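Local coordinates for protein peptide chain release factor RF2 (Thermus thermophilus, PDB 2IHR) that directs the termination of translation at UGA and UAA stop codons, binding the ribosome and releasing the finished peptide through its GGQ motif, at residues A[307-321]-A[324-337]. Residues are numbered along the deposited sequence; the frame is centred on the assembly and turned at random.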
ATOM      1  N   TRP A 307       1.410 -11.347  13.630  1.00107.99           N
ATOM      2  CA  TRP A 307       0.062 -11.900  13.502  1.00 94.13           C
ATOM      3  C   TRP A 307       0.124 -13.119  12.576  1.00 85.40           C
ATOM      4  O   TRP A 307       0.421 -12.992  11.386  1.00 85.82           O
ATOM      5  CB  TRP A 307      -0.846 -10.802  12.926  1.00 98.12           C
ATOM      6  CG  TRP A 307      -2.287 -11.109  12.982  1.00 89.02           C
ATOM      7  CD1 TRP A 307      -2.955 -12.032  12.242  1.00 86.44           C
ATOM      8  CD2 TRP A 307      -3.247 -10.527  13.870  1.00 87.14           C
ATOM      9  NE1 TRP A 307      -4.279 -12.067  12.615  1.00 90.97           N
ATOM     10  CE2 TRP A 307      -4.482 -11.157  13.615  1.00 84.43           C
ATOM     11  CE3 TRP A 307      -3.180  -9.539  14.866  1.00 89.44           C
ATOM     12  CZ2 TRP A 307      -5.637 -10.837  14.312  1.00 84.84           C
ATOM     13  CZ3 TRP A 307      -4.335  -9.222  15.568  1.00 88.44           C
ATOM     14  CH2 TRP A 307      -5.546  -9.872  15.286  1.00 91.32           C
ATOM     15  N   GLY A 308      -0.159 -14.297  13.119  1.00 90.55           N
ATOM     16  CA  GLY A 308      -0.073 -15.527  12.339  1.00 84.77           C
ATOM     17  C   GLY A 308      -1.212 -15.903  11.409  1.00 85.79           C
ATOM     18  O   GLY A 308      -0.980 -16.178  10.220  1.00 81.99           O
ATOM     19  N   SER A 309      -2.434 -15.937  11.940  1.00 80.55           N
ATOM     20  CA  SER A 309      -3.614 -16.288  11.146  1.00 79.77           C
ATOM     21  C   SER A 309      -4.069 -15.115  10.278  1.00 76.30           C
ATOM     22  O   SER A 309      -3.383 -14.080  10.157  1.00 76.92           O
ATOM     23  CB  SER A 309      -4.784 -16.703  12.054  1.00 89.78           C
ATOM     24  OG  SER A 309      -5.361 -15.573  12.704  1.00 92.14           O
ATOM     25  N   GLN A 310      -5.254 -15.278   9.694  1.00 73.58           N
ATOM     26  CA  GLN A 310      -5.816 -14.250   8.830  1.00 63.48           C
ATOM     27  C   GLN A 310      -5.982 -12.898   9.489  1.00 61.82           C
ATOM     28  O   GLN A 310      -6.385 -12.787  10.661  1.00 59.60           O
ATOM     29  CB  GLN A 310      -7.191 -14.639   8.322  1.00 66.58           C
ATOM     30  CG  GLN A 310      -7.625 -16.062   8.577  1.00 77.77           C
ATOM     31  CD  GLN A 310      -8.077 -16.366  10.013  1.00 66.92           C
ATOM     32  OE1 GLN A 310      -8.601 -15.509  10.729  1.00 69.40           O
ATOM     33  NE2 GLN A 310      -7.905 -17.627  10.413  1.00 71.10           N
ATOM     34  N   ILE A 311      -5.654 -11.863   8.723  1.00 53.49           N
ATOM     35  CA  ILE A 311      -5.898 -10.520   9.192  1.00 50.70           C
ATOM     36  C   ILE A 311      -7.398 -10.174   8.917  1.00 51.86           C
ATOM     37  O   ILE A 311      -8.022  -9.407   9.659  1.00 54.44           O
ATOM     38  CB  ILE A 311      -5.035  -9.541   8.464  1.00 49.38           C
ATOM     39  CG1 ILE A 311      -5.349  -9.617   6.960  1.00 46.82           C
ATOM     40  CG2 ILE A 311      -3.577  -9.814   8.810  1.00 43.29           C
ATOM     41  CD1 ILE A 311      -4.743  -8.487   6.193  1.00 46.32           C
ATOM     42  N   ARG A 312      -7.994 -10.768   7.883  1.00 46.62           N
ATOM     43  CA  ARG A 312      -9.370 -10.412   7.610  1.00 43.97           C
ATOM     44  C   ARG A 312     -10.196 -11.577   7.143  1.00 41.55           C
ATOM     45  O   ARG A 312      -9.652 -12.479   6.532  1.00 48.25           O
ATOM     46  CB  ARG A 312      -9.405  -9.235   6.592  1.00 39.95           C
ATOM     47  CG  ARG A 312     -10.828  -8.735   6.377  1.00 42.80           C
ATOM     48  CD  ARG A 312     -10.844  -7.814   5.283  1.00 42.93           C
ATOM     49  NE  ARG A 312      -9.962  -6.709   5.563  1.00 43.56           N
ATOM     50  CZ  ARG A 312      -9.194  -6.169   4.648  1.00 47.58           C
ATOM     51  NH1 ARG A 312      -9.229  -6.673   3.413  1.00 41.84           N
ATOM     52  NH2 ARG A 312      -8.386  -5.165   4.977  1.00 37.45           N
ATOM     53  N   SER A 313     -11.502 -11.607   7.472  1.00 43.04           N
ATOM     54  CA  SER A 313     -12.363 -12.721   7.011  1.00 46.51           C
ATOM     55  C   SER A 313     -13.572 -12.292   6.209  1.00 51.30           C
ATOM     56  O   SER A 313     -14.294 -11.292   6.537  1.00 44.43           O
ATOM     57  CB  SER A 313     -12.830 -13.628   8.154  1.00 47.79           C
ATOM     58  OG  SER A 313     -11.775 -14.491   8.560  1.00 60.69           O
ATOM     59  N   TYR A 314     -13.779 -13.057   5.132  1.00 53.17           N
ATOM     60  CA  TYR A 314     -14.878 -12.802   4.219  1.00 56.75           C
ATOM     61  C   TYR A 314     -15.812 -13.968   4.269  1.00 52.89           C
ATOM     62  O   TYR A 314     -15.689 -14.892   3.482  1.00 55.81           O
ATOM     63  CB  TYR A 314     -14.355 -12.644   2.805  1.00 43.74           C
ATOM     64  CG  TYR A 314     -13.308 -11.572   2.637  1.00 41.86           C
ATOM     65  CD1 TYR A 314     -12.029 -11.717   3.215  1.00 41.34           C
ATOM     66  CD2 TYR A 314     -13.564 -10.429   1.848  1.00 39.62           C
ATOM     67  CE1 TYR A 314     -11.026 -10.776   3.017  1.00 38.03           C
ATOM     68  CE2 TYR A 314     -12.561  -9.474   1.632  1.00 37.88           C
ATOM     69  CZ  TYR A 314     -11.308  -9.668   2.209  1.00 38.23           C
ATOM     70  OH  TYR A 314     -10.300  -8.805   1.905  1.00 39.50           O
ATOM     71  N   VAL A 315     -16.777 -13.941   5.164  1.00 52.16           N
ATOM     72  CA  VAL A 315     -17.623 -15.111   5.236  1.00 56.84           C
ATOM     73  C   VAL A 315     -18.976 -14.779   4.668  1.00 59.10           C
ATOM     74  O   VAL A 315     -19.818 -14.166   5.304  1.00 55.01           O
ATOM     75  CB  VAL A 315     -17.618 -15.732   6.704  1.00 42.35           C
ATOM     76  CG1 VAL A 315     -17.289 -14.706   7.685  1.00 40.23           C
ATOM     77  CG2 VAL A 315     -18.943 -16.434   7.018  1.00 46.15           C
ATOM     78  N   LEU A 316     -19.119 -15.247   3.433  1.00 55.51           N
ATOM     79  CA  LEU A 316     -20.235 -15.013   2.556  1.00 54.21           C
ATOM     80  C   LEU A 316     -21.609 -15.599   2.784  1.00 55.15           C
ATOM     81  O   LEU A 316     -22.592 -14.953   2.446  1.00 63.31           O
ATOM     82  CB  LEU A 316     -19.752 -15.311   1.142  1.00 50.41           C
ATOM     83  CG  LEU A 316     -18.332 -14.754   0.814  1.00 51.48           C
ATOM     84  CD1 LEU A 316     -18.137 -14.869  -0.660  1.00 43.56           C
ATOM     85  CD2 LEU A 316     -18.073 -13.269   1.224  1.00 42.97           C
ATOM     86  N   ASP A 317     -21.714 -16.793   3.335  1.00 57.22           N
ATOM     87  CA  ASP A 317     -23.036 -17.358   3.598  1.00 54.93           C
ATOM     88  C   ASP A 317     -23.682 -16.703   4.804  1.00 58.19           C
ATOM     89  O   ASP A 317     -24.835 -16.984   5.113  1.00 71.15           O
ATOM     90  CB  ASP A 317     -22.945 -18.850   3.873  1.00 50.54           C
ATOM     91  CG  ASP A 317     -21.730 -19.194   4.691  1.00 66.34           C
ATOM     92  OD1 ASP A 317     -21.491 -18.534   5.732  1.00 63.55           O
ATOM     93  OD2 ASP A 317     -21.004 -20.115   4.286  1.00 70.11           O
ATOM     94  N   LYS A 318     -22.940 -15.859   5.508  1.00 54.72           N
ATOM     95  CA  LYS A 318     -23.472 -15.178   6.680  1.00 54.21           C
ATOM     96  C   LYS A 318     -23.346 -13.678   6.451  1.00 51.55           C
ATOM     97  O   LYS A 318     -23.532 -12.878   7.350  1.00 49.74           O
ATOM     98  CB  LYS A 318     -22.719 -15.642   7.948  1.00 48.86           C
ATOM     99  CG  LYS A 318     -23.089 -17.076   8.322  1.00 60.46           C
ATOM    100  CD  LYS A 318     -21.985 -17.812   9.075  1.00 75.52           C
ATOM    101  CE  LYS A 318     -22.529 -18.635  10.257  1.00 86.09           C
ATOM    102  NZ  LYS A 318     -22.676 -17.786  11.521  1.00 87.34           N
ATOM    103  N   ASN A 319     -22.962 -13.307   5.240  1.00 50.85           N
ATOM    104  CA  ASN A 319     -22.898 -11.909   4.826  1.00 53.75           C
ATOM    105  C   ASN A 319     -22.177 -10.836   5.576  1.00 53.62           C
ATOM    106  O   ASN A 319     -22.743  -9.779   5.854  1.00 59.59           O
ATOM    107  CB  ASN A 319     -24.315 -11.375   4.591  1.00 65.26           C
ATOM    108  CG  ASN A 319     -24.987 -12.019   3.426  1.00 74.51           C
ATOM    109  OD1 ASN A 319     -26.115 -11.681   3.090  1.00 82.32           O
ATOM    110  ND2 ASN A 319     -24.297 -12.957   2.786  1.00 83.55           N
ATOM    111  N   TYR A 320     -20.916 -11.063   5.857  1.00 54.07           N
ATOM    112  CA  TYR A 320     -20.119 -10.052   6.530  1.00 53.57           C
ATOM    113  C   TYR A 320     -18.653 -10.303   6.180  1.00 55.64           C
ATOM    114  O   TYR A 320     -18.264 -11.426   5.782  1.00 54.81           O
ATOM    115  CB  TYR A 320     -20.339 -10.090   8.060  1.00 46.43           C
ATOM    116  CG  TYR A 320     -19.783 -11.316   8.761  1.00 50.62           C
ATOM    117  CD1 TYR A 320     -18.513 -11.322   9.296  1.00 50.12           C
ATOM    118  CD2 TYR A 320     -20.539 -12.470   8.883  1.00 48.53           C
ATOM    119  CE1 TYR A 320     -18.014 -12.427   9.945  1.00 52.01           C
ATOM    120  CE2 TYR A 320     -20.053 -13.575   9.514  1.00 47.25           C
ATOM    121  CZ  TYR A 320     -18.781 -13.557  10.065  1.00 55.19           C
ATOM    122  OH  TYR A 320     -18.309 -14.663  10.794  1.00 42.07           O
ATOM    123  N   VAL A 321     -17.874  -9.226   6.288  1.00 56.42           N
ATOM    124  CA  VAL A 321     -16.428  -9.193   6.080  1.00 51.17           C
ATOM    125  C   VAL A 321     -15.941  -8.609   7.404  1.00 50.59           C
ATOM    126  O   VAL A 321     -16.473  -7.633   7.883  1.00 46.68           O
ATOM    127  CB  VAL A 321     -16.048  -8.291   4.929  1.00 38.25           C
ATOM    128  CG1 VAL A 321     -14.617  -7.852   5.069  1.00 35.29           C
ATOM    129  CG2 VAL A 321     -16.232  -9.097   3.622  1.00 39.26           C
ATOM    130  N   HIS A 324     -10.004  -8.731  11.620  1.00 60.82           N
ATOM    131  CA  HIS A 324      -9.600  -9.145  12.971  1.00 59.70           C
ATOM    132  C   HIS A 324      -8.553  -8.274  13.699  1.00 60.72           C
ATOM    133  O   HIS A 324      -8.358  -8.405  14.886  1.00 57.90           O
ATOM    134  CB  HIS A 324      -9.097 -10.565  12.875  1.00 49.26           C
ATOM    135  CG  HIS A 324     -10.036 -11.480  12.148  1.00 43.99           C
ATOM    136  ND1 HIS A 324     -11.202 -11.952  12.723  1.00 52.67           N
ATOM    137  CD2 HIS A 324      -9.934 -12.084  10.947  1.00 52.75           C
ATOM    138  CE1 HIS A 324     -11.764 -12.823  11.905  1.00 49.76           C
ATOM    139  NE2 HIS A 324     -11.020 -12.932  10.820  1.00 45.97           N
ATOM    140  N   ARG A 325      -7.878  -7.388  12.986  1.00 63.56           N
ATOM    141  CA  ARG A 325      -6.904  -6.551  13.626  1.00 58.56           C
ATOM    142  C   ARG A 325      -7.604  -5.285  14.082  1.00 59.66           C
ATOM    143  O   ARG A 325      -7.618  -4.923  15.260  1.00 62.15           O
ATOM    144  CB  ARG A 325      -5.818  -6.171  12.629  1.00 53.41           C
ATOM    145  CG  ARG A 325      -5.031  -7.298  11.985  1.00 53.02           C
ATOM    146  CD  ARG A 325      -4.219  -6.725  10.795  1.00 54.90           C
ATOM    147  NE  ARG A 325      -5.136  -6.186   9.800  1.00 53.00           N
ATOM    148  CZ  ARG A 325      -4.798  -5.458   8.753  1.00 53.47           C
ATOM    149  NH1 ARG A 325      -3.522  -5.152   8.519  1.00 50.75           N
ATOM    150  NH2 ARG A 325      -5.765  -5.021   7.939  1.00 53.92           N
ATOM    151  N   THR A 326      -8.185  -4.606  13.107  1.00 56.88           N
ATOM    152  CA  THR A 326      -8.887  -3.357  13.283  1.00 49.50           C
ATOM    153  C   THR A 326     -10.226  -3.563  13.972  1.00 52.61           C
ATOM    154  O   THR A 326     -10.709  -2.733  14.752  1.00 52.77           O
ATOM    155  CB  THR A 326      -9.041  -2.785  11.879  1.00 66.47           C
ATOM    156  OG1 THR A 326      -8.547  -1.443  11.850  1.00 70.04           O
ATOM    157  CG2 THR A 326     -10.459  -2.882  11.395  1.00 54.69           C
ATOM    158  N   GLY A 327     -10.857  -4.693  13.710  1.00 55.65           N
ATOM    159  CA  GLY A 327     -12.132  -4.911  14.348  1.00 44.20           C
ATOM    160  C   GLY A 327     -13.329  -4.479  13.501  1.00 49.48           C
ATOM    161  O   GLY A 327     -14.464  -4.878  13.831  1.00 47.39           O
ATOM    162  N   LEU A 328     -13.074  -3.729  12.398  1.00 47.58           N
ATOM    163  CA  LEU A 328     -14.102  -3.191  11.490  1.00 37.75           C
ATOM    164  C   LEU A 328     -14.935  -4.285  10.883  1.00 48.18           C
ATOM    165  O   LEU A 328     -14.409  -5.192  10.248  1.00 53.23           O
ATOM    166  CB  LEU A 328     -13.433  -2.445  10.354  1.00 48.72           C
ATOM    167  CG  LEU A 328     -14.037  -1.202   9.678  1.00 50.71           C
ATOM    168  CD1 LEU A 328     -13.255  -0.940   8.427  1.00 53.41           C
ATOM    169  CD2 LEU A 328     -15.444  -1.368   9.322  1.00 44.61           C
ATOM    170  N   MET A 329     -16.238  -4.232  11.082  1.00 56.15           N
ATOM    171  CA  MET A 329     -17.072  -5.256  10.485  1.00 58.71           C
ATOM    172  C   MET A 329     -18.058  -4.596   9.511  1.00 54.30           C
ATOM    173  O   MET A 329     -18.736  -3.630   9.864  1.00 51.03           O
ATOM    174  CB  MET A 329     -17.805  -6.049  11.575  1.00 45.60           C
ATOM    175  CG  MET A 329     -19.248  -6.290  11.267  1.00 58.93           C
ATOM    176  SD  MET A 329     -19.723  -7.923  11.640  1.00 74.32           S
ATOM    177  CE  MET A 329     -21.298  -7.696  12.373  1.00 72.95           C
ATOM    178  N   ARG A 330     -18.111  -5.132   8.295  1.00 43.83           N
ATOM    179  CA  ARG A 330     -18.979  -4.659   7.201  1.00 52.25           C
ATOM    180  C   ARG A 330     -19.982  -5.729   6.772  1.00 55.68           C
ATOM    181  O   ARG A 330     -19.617  -6.890   6.606  1.00 62.81           O
ATOM    182  CB  ARG A 330     -18.122  -4.276   5.973  1.00 54.03           C
ATOM    183  CG  ARG A 330     -17.409  -2.985   6.144  1.00 47.34           C
ATOM    184  CD  ARG A 330     -16.870  -2.456   4.872  1.00 56.34           C
ATOM    185  NE  ARG A 330     -17.858  -2.290   3.799  1.00 54.99           N
ATOM    186  CZ  ARG A 330     -17.567  -1.763   2.610  1.00 59.15           C
ATOM    187  NH1 ARG A 330     -16.339  -1.336   2.325  1.00 54.09           N
ATOM    188  NH2 ARG A 330     -18.490  -1.697   1.683  1.00 59.97           N
ATOM    189  N   HIS A 331     -21.229  -5.323   6.536  1.00 63.99           N
ATOM    190  CA  HIS A 331     -22.279  -6.260   6.145  1.00 59.29           C
ATOM    191  C   HIS A 331     -22.548  -6.427   4.665  1.00 59.50           C
ATOM    192  O   HIS A 331     -23.426  -7.199   4.270  1.00 63.77           O
ATOM    193  CB  HIS A 331     -23.571  -5.897   6.850  1.00 57.51           C
ATOM    194  CG  HIS A 331     -23.716  -6.562   8.181  1.00 70.19           C
ATOM    195  ND1 HIS A 331     -23.432  -5.920   9.376  1.00 65.27           N
ATOM    196  CD2 HIS A 331     -24.026  -7.847   8.499  1.00 62.09           C
ATOM    197  CE1 HIS A 331     -23.566  -6.784  10.370  1.00 70.97           C
ATOM    198  NE2 HIS A 331     -23.924  -7.959   9.864  1.00 76.66           N
ATOM    199  N   ASP A 332     -21.749  -5.750   3.851  1.00 52.50           N
ATOM    200  CA  ASP A 332     -21.888  -5.776   2.401  1.00 54.32           C
ATOM    201  C   ASP A 332     -20.630  -6.311   1.727  1.00 53.55           C
ATOM    202  O   ASP A 332     -19.929  -5.592   0.977  1.00 58.06           O
ATOM    203  CB  ASP A 332     -22.163  -4.344   1.934  1.00 52.00           C
ATOM    204  CG  ASP A 332     -21.170  -3.338   2.527  1.00 61.95           C
ATOM    205  OD1 ASP A 332     -20.760  -3.476   3.731  1.00 60.20           O
ATOM    206  OD2 ASP A 332     -20.825  -2.401   1.780  1.00 58.51           O
ATOM    207  N   PRO A 333     -20.305  -7.575   1.988  1.00 40.52           N
ATOM    208  CA  PRO A 333     -19.116  -8.138   1.371  1.00 40.09           C
ATOM    209  C   PRO A 333     -19.115  -8.006  -0.138  1.00 41.15           C
ATOM    210  O   PRO A 333     -18.053  -7.979  -0.781  1.00 45.63           O
ATOM    211  CB  PRO A 333     -19.136  -9.601   1.869  1.00 40.33           C
ATOM    212  CG  PRO A 333     -20.609  -9.827   2.173  1.00 39.10           C
ATOM    213  CD  PRO A 333     -20.970  -8.557   2.841  1.00 40.63           C
ATOM    214  N   GLU A 334     -20.291  -7.919  -0.740  1.00 63.61           N
ATOM    215  CA  GLU A 334     -20.365  -7.772  -2.203  1.00 61.96           C
ATOM    216  C   GLU A 334     -19.725  -6.438  -2.648  1.00 56.41           C
ATOM    217  O   GLU A 334     -19.247  -6.323  -3.755  1.00 64.18           O
ATOM    218  CB  GLU A 334     -21.831  -7.830  -2.692  1.00 53.98           C
ATOM    219  CG  GLU A 334     -22.643  -6.566  -2.299  1.00 65.87           C
ATOM    220  CD  GLU A 334     -23.367  -6.633  -0.940  1.00 67.77           C
ATOM    221  OE1 GLU A 334     -23.286  -7.669  -0.204  1.00 71.47           O
ATOM    222  OE2 GLU A 334     -24.055  -5.626  -0.623  1.00 66.34           O
ATOM    223  N   ASN A 335     -19.715  -5.428  -1.790  1.00 43.58           N
ATOM    224  CA  ASN A 335     -19.124  -4.149  -2.168  1.00 48.47           C
ATOM    225  C   ASN A 335     -17.639  -4.134  -1.929  1.00 52.84           C
ATOM    226  O   ASN A 335     -16.875  -3.573  -2.721  1.00 52.59           O
ATOM    227  CB  ASN A 335     -19.725  -3.001  -1.362  1.00 49.17           C
ATOM    228  CG  ASN A 335     -21.160  -2.782  -1.665  1.00 54.88           C
ATOM    229  OD1 ASN A 335     -21.562  -2.802  -2.829  1.00 62.75           O
ATOM    230  ND2 ASN A 335     -21.949  -2.548  -0.634  1.00 59.64           N
ATOM    231  N   VAL A 336     -17.250  -4.701  -0.781  1.00 59.49           N
ATOM    232  CA  VAL A 336     -15.847  -4.795  -0.386  1.00 47.95           C
ATOM    233  C   VAL A 336     -15.196  -5.496  -1.552  1.00 50.13           C
ATOM    234  O   VAL A 336     -14.154  -5.070  -2.091  1.00 49.27           O
ATOM    235  CB  VAL A 336     -15.672  -5.720   0.895  1.00 50.10           C
ATOM    236  CG1 VAL A 336     -14.227  -6.203   1.007  1.00 43.71           C
ATOM    237  CG2 VAL A 336     -16.030  -4.992   2.136  1.00 46.40           C
ATOM    238  N   LEU A 337     -15.835  -6.598  -1.937  1.00 42.09           N
ATOM    239  CA  LEU A 337     -15.284  -7.420  -2.984  1.00 42.33           C
ATOM    240  C   LEU A 337     -15.253  -6.801  -4.378  1.00 49.40           C
ATOM    241  O   LEU A 337     -14.644  -7.347  -5.302  1.00 51.11           O
ATOM    242  CB  LEU A 337     -15.995  -8.779  -2.978  1.00 42.20           C
ATOM    243  CG  LEU A 337     -15.432  -9.839  -1.956  1.00 34.45           C
ATOM    244  CD1 LEU A 337     -16.229 -11.087  -2.006  1.00 28.76           C
ATOM    245  CD2 LEU A 337     -14.025 -10.198  -2.288  1.00 33.88           C
TER
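Val321 and Arg330 form an antiparallel hydrogen-bonded pair. Val321 N donates to Arg330 O at 2.9 Å, and Arg330 N donates back to Val321 O. Nearer the start of 324-337, His324 N donates to Ile311 O at 2.9 Å. The His324 ring meets Ser313 OG at its edge, in plane, with NE2 to OG 2.8 Å. Ser313 OG is also hydrogen-bonded to Arg188 NE of strand 185-190.

Strands 320-323 and 329-330 make a beta hairpin at one border of the mixed sheet. Strand 312-315 precedes it and pairs with its first strand. A G1 bulge interrupts that pairing, where Asn319 and Tyr320 both face Val315.

Apolar side chains pack against Pro333 and Val336 of helix 333-336. Val321 CG2 presses on Pro333 CB at 3.4 Å, and Leu316 CD2 touches the same CB. Tyr314 CE2 lies 3.7 Å from Val336 CG1.

At the other end, Arg325 CG sits over one face of the Trp307 six-membered ring, a CH-pi contact 3.9 Å from its centroid. A bend at chi3 (-62°) turns the Arg325 guanidinium so that Ile311 CD1 covers one face. Arg325 NH2 forms a salt bridge with Asp323, which also pairs with Arg312 NE, and Arg325 NH1 bonds Pro182 O. Arg312 NH2 pairs with Glu183.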